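ATP-dependent RNA helicase HrpB (Escherichia coli, PDB 6EUD) hydrolyses ATP as a bacterial DEAH/RHA-type helicase and probably unwinds RNA and binds it single-stranded. Local coordinates at residues G453-G458 with A525-S530; G511-A516 with E533-P538. All coordinates share one frame; numbering follows the deposited sequence.

Overall arrangement
Both contacts belong to the region around the sheet formed by residues 503-556, whose strand order closes as in an OB-fold barrel. Contact 2 spans the inside of that barrel, between strands 512-515 and 534-542. Contact 1 joins the loop between strands 520-522 and 534-542 to the start of helix 457-462. Their centres lie about 12 Å apart, and the end of the 525-530 loop links them. There the Y513 hydroxyl OH lies 3.2 Å from S530 CA and 3.3 Å from L529 O, as packing. Y513 OH is hydrogen-bonded to H532 O. Neither contact is at the predicted ATP-binding loop or the DEFH box; both are structural packing in the C-terminal half of the chain.

Contact 1: G453-G458 with A525-S530; sequences GNSDLG and ANDALS
D456 and L529 mark the nearest approach of the two backbones, with their CA atoms 6.7 Å apart. The polar link lies beside this point. S455 OG donates to D527 OD2 at 3.1 Å. The hydroxyl meets the carboxylate from above its plane, 54° out of it. S455 CB also rests against D527 OD2, at 3.5 Å. The S455 hydroxyl lies between the backbone N and the carbonyl carbon (chi1 73°), a rotation that turns it to D527.

L529 supplies the apolar half. L529 CD1 reaches the bend of the 453-458 backbone, 3.7 Å from S455 O. The same methyl, L529 CD1, is 3.7 Å from S455 OG, and it touches D456 CA as well. On the other branch, L529 CD2 comes to 4.2 Å from D456 OD1. The L529 and D456 side chains cross at about a right angle.

Segment 525-530 lies in the loop between strands 520-522 and 534-542, the third and fourth strands of an OB-fold-like barrel. A 3-10 segment begins at L529 and runs on past S530.

D456 is the N-cap of helix 457-462. Its CG is anti to the backbone N, and D456 OD1 accepts from G458 N at 2.9 Å. The donor stands above the carboxylate plane, 67° out of it. The start of the helix would probably stabilise the negative charge. N454 OD1 makes a weak bond to D456 N just ahead of the cap.

S455 and L457 form backbone hydrogen bonds with A554 of strand 554-556. L529 also packs on A554 and L556 of that strand, and L457 reaches helix 433-447 at I442 and I445.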
# COMPACT_ATOMS: atom_id res chain seq x y z
N GLY A 453 -21.71 4.50 20.54
CA GLY A 453 -22.10 4.02 19.22
C GLY A 453 -22.94 5.00 18.44
O GLY A 453 -23.95 4.63 17.85
N ASN A 454 -22.52 6.27 18.43
CA ASN A 454 -23.29 7.31 17.76
C ASN A 454 -22.66 7.75 16.44
O ASN A 454 -21.48 8.09 16.37
CB ASN A 454 -23.46 8.51 18.68
CG ASN A 454 -24.63 9.38 18.28
OD1 ASN A 454 -25.07 9.36 17.13
ND2 ASN A 454 -25.14 10.16 19.23
N SER A 455 -23.47 7.74 15.38
CA SER A 455 -22.92 7.89 14.04
C SER A 455 -22.94 9.34 13.54
O SER A 455 -22.21 9.68 12.61
CB SER A 455 -23.68 7.01 13.04
OG SER A 455 -24.96 7.55 12.77
N ASP A 456 -23.78 10.17 14.15
CA ASP A 456 -23.87 11.57 13.74
C ASP A 456 -22.65 12.39 14.21
O ASP A 456 -22.40 12.53 15.41
CB ASP A 456 -25.18 12.18 14.24
CG ASP A 456 -25.41 13.58 13.69
OD1 ASP A 456 -24.66 13.99 12.78
OD2 ASP A 456 -26.36 14.25 14.15
N LEU A 457 -21.89 12.91 13.24
CA LEU A 457 -20.73 13.75 13.53
C LEU A 457 -21.16 15.11 14.10
O LEU A 457 -20.40 15.76 14.83
CB LEU A 457 -19.89 13.94 12.26
CG LEU A 457 -18.72 14.92 12.34
CD1 LEU A 457 -17.62 14.42 13.26
CD2 LEU A 457 -18.19 15.23 10.95
N GLY A 458 -22.38 15.52 13.79
CA GLY A 458 -22.94 16.75 14.34
C GLY A 458 -23.20 16.63 15.83
O GLY A 458 -23.20 17.62 16.56
N ALA A 525 -30.09 0.29 9.71
CA ALA A 525 -31.39 0.70 9.18
C ALA A 525 -32.21 1.54 10.17
O ALA A 525 -33.11 2.27 9.77
CB ALA A 525 -32.17 -0.53 8.77
N ASN A 526 -31.90 1.44 11.47
CA ASN A 526 -32.59 2.24 12.48
C ASN A 526 -31.72 3.36 13.03
O ASN A 526 -31.85 3.76 14.19
CB ASN A 526 -33.07 1.34 13.62
CG ASN A 526 -34.22 0.45 13.21
OD1 ASN A 526 -35.37 0.88 13.14
ND2 ASN A 526 -33.92 -0.81 12.93
N ASP A 527 -30.82 3.86 12.20
CA ASP A 527 -30.01 5.01 12.58
C ASP A 527 -30.66 6.28 12.11
O ASP A 527 -31.21 6.33 11.01
CB ASP A 527 -28.60 4.90 12.01
CG ASP A 527 -27.57 4.57 13.07
OD1 ASP A 527 -27.98 4.13 14.17
OD2 ASP A 527 -26.36 4.74 12.79
N ALA A 528 -30.60 7.30 12.95
CA ALA A 528 -31.12 8.61 12.61
C ALA A 528 -30.60 9.10 11.26
O ALA A 528 -31.36 9.68 10.48
CB ALA A 528 -30.76 9.60 13.69
N LEU A 529 -29.33 8.87 10.97
CA LEU A 529 -28.76 9.37 9.72
C LEU A 529 -29.27 8.61 8.49
O LEU A 529 -29.37 9.18 7.40
CB LEU A 529 -27.23 9.33 9.75
CG LEU A 529 -26.56 10.43 10.57
CD1 LEU A 529 -25.05 10.34 10.40
CD2 LEU A 529 -27.10 11.81 10.19
N SER A 530 -29.60 7.33 8.65
CA SER A 530 -30.09 6.53 7.53
C SER A 530 -31.54 6.90 7.16
O SER A 530 -32.16 6.26 6.30
CB SER A 530 -29.97 5.03 7.83
OG SER A 530 -30.67 4.68 9.01

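Contact 2: G511-A516 with E533-P538; sequences GRYQLA and EWLIAP
E533 meets Y513 through its backbone. E533 O lies at the edge of the tyrosine ring, in the ring plane, 3.7 Å from Y513 CE1. The CB of E533 points away from strand 512-515, and OE2 forms a salt bridge with R505. The CA atoms of Y513 and E533 are 8.4 Å apart, too far for paired strands.

The CB of W534 points away from strand 512-515, and that of L535 toward it. The methyl L535 CD1 sits over one face of the Y513 ring in a CH-pi contact, 4.0 Å from the centroid of that ring. The methyl is 26° off the ring normal and shifted toward the rim. Its closest ring atom is Y513 CZ, at 3.6 Å from L535 CD1. The two side chains cross at about a right angle. Y513 CG is anti to its own carbonyl carbon (chi1 -70°), which carries the ring toward strand 534-542. Y513 OH bonds to H532 O, in the loop just ahead of strand 534-542, which anchors the far end of the ring.

The CB of I536 points away again. That of A537 turns back in, and A537 CB comes within 4.8 Å of L515 CD2, a looser approach.

The two strands are not neighbours in the sheet. Strand 503-506 lies between them and pairs antiparallel with both. Y513 and L535 thus meet across the inside of an OB-fold-like barrel, with A521 of strand 520-522 also against Y513. On the outer side, W534 packs on L596 and V598 of strand 596-602.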
# COMPACT_ATOMS: atom_id res chain seq x y z
N GLY A 511 -30.21 2.58 4.86
CA GLY A 511 -28.98 2.05 5.42
C GLY A 511 -27.92 1.72 4.38
O GLY A 511 -26.74 1.65 4.71
N ARG A 512 -28.34 1.48 3.14
CA ARG A 512 -27.39 1.16 2.07
C ARG A 512 -26.98 2.40 1.30
O ARG A 512 -27.82 3.08 0.69
CB ARG A 512 -27.95 0.12 1.09
CG ARG A 512 -26.95 -1.00 0.77
CD ARG A 512 -27.32 -1.80 -0.46
NE ARG A 512 -28.73 -2.19 -0.46
CZ ARG A 512 -29.42 -2.51 -1.54
NH1 ARG A 512 -28.84 -2.49 -2.74
NH2 ARG A 512 -30.69 -2.86 -1.43
N TYR A 513 -25.68 2.66 1.32
CA TYR A 513 -25.12 3.83 0.67
C TYR A 513 -24.03 3.45 -0.33
O TYR A 513 -23.34 2.45 -0.16
CB TYR A 513 -24.56 4.80 1.72
CG TYR A 513 -25.63 5.47 2.56
CD1 TYR A 513 -26.24 6.64 2.11
CD2 TYR A 513 -26.04 4.94 3.79
CE1 TYR A 513 -27.23 7.26 2.85
CE2 TYR A 513 -27.03 5.56 4.54
CZ TYR A 513 -27.62 6.72 4.06
OH TYR A 513 -28.60 7.36 4.77
N GLN A 514 -23.87 4.27 -1.36
CA GLN A 514 -22.68 4.18 -2.19
C GLN A 514 -21.85 5.46 -2.03
O GLN A 514 -22.40 6.58 -2.03
CB GLN A 514 -23.04 3.96 -3.65
CG GLN A 514 -21.82 3.80 -4.55
CD GLN A 514 -22.18 3.50 -5.99
OE1 GLN A 514 -23.08 4.12 -6.58
NE2 GLN A 514 -21.47 2.54 -6.58
N LEU A 515 -20.53 5.30 -1.87
CA LEU A 515 -19.66 6.48 -1.75
C LEU A 515 -19.27 7.00 -3.14
O LEU A 515 -19.37 6.27 -4.13
CB LEU A 515 -18.42 6.16 -0.93
CG LEU A 515 -18.62 5.62 0.49
CD1 LEU A 515 -17.30 5.53 1.20
CD2 LEU A 515 -19.59 6.47 1.29
N ALA A 516 -18.83 8.25 -3.20
CA ALA A 516 -18.42 8.86 -4.47
C ALA A 516 -17.29 8.07 -5.16
O ALA A 516 -17.13 8.15 -6.38
CB ALA A 516 -17.99 10.32 -4.25
N GLU A 533 -30.85 10.90 2.60
CA GLU A 533 -30.31 10.40 1.34
C GLU A 533 -28.85 10.77 1.09
O GLU A 533 -28.11 9.99 0.47
CB GLU A 533 -31.15 10.91 0.18
CG GLU A 533 -30.69 10.38 -1.15
CD GLU A 533 -31.56 10.88 -2.27
OE1 GLU A 533 -32.55 11.58 -1.95
OE2 GLU A 533 -31.26 10.58 -3.45
N TRP A 534 -28.44 11.95 1.52
CA TRP A 534 -27.06 12.36 1.26
C TRP A 534 -26.26 12.63 2.53
O TRP A 534 -26.68 13.40 3.39
CB TRP A 534 -27.05 13.60 0.38
CG TRP A 534 -27.41 13.30 -1.01
CD1 TRP A 534 -28.66 13.30 -1.54
CD2 TRP A 534 -26.51 12.97 -2.07
NE1 TRP A 534 -28.60 12.98 -2.88
CE2 TRP A 534 -27.29 12.77 -3.23
CE3 TRP A 534 -25.12 12.82 -2.16
CZ2 TRP A 534 -26.73 12.44 -4.46
CZ3 TRP A 534 -24.56 12.49 -3.39
CH2 TRP A 534 -25.37 12.30 -4.52
N LEU A 535 -25.11 11.97 2.64
CA LEU A 535 -24.22 12.14 3.78
C LEU A 535 -22.79 12.41 3.35
O LEU A 535 -22.45 12.24 2.18
CB LEU A 535 -24.23 10.90 4.67
CG LEU A 535 -25.58 10.34 5.13
CD1 LEU A 535 -25.38 8.99 5.81
CD2 LEU A 535 -26.30 11.35 6.05
N ILE A 536 -21.96 12.85 4.29
CA ILE A 536 -20.52 12.78 4.11
C ILE A 536 -20.02 11.89 5.23
O ILE A 536 -20.29 12.18 6.39
CB ILE A 536 -19.82 14.16 4.19
CG1 ILE A 536 -20.49 15.17 3.26
CG2 ILE A 536 -18.36 14.01 3.81
CD1 ILE A 536 -19.85 16.50 3.27
N ALA A 537 -19.35 10.80 4.90
CA ALA A 537 -18.91 9.85 5.92
C ALA A 537 -17.40 9.78 6.01
O ALA A 537 -16.78 8.92 5.39
CB ALA A 537 -19.48 8.46 5.64
N PRO A 538 -16.80 10.69 6.80
CA PRO A 538 -15.34 10.69 6.90
C PRO A 538 -14.76 9.45 7.58
O PRO A 538 -13.68 9.01 7.20
CB PRO A 538 -15.05 11.97 7.72
CG PRO A 538 -16.29 12.27 8.41
CD PRO A 538 -17.40 11.83 7.51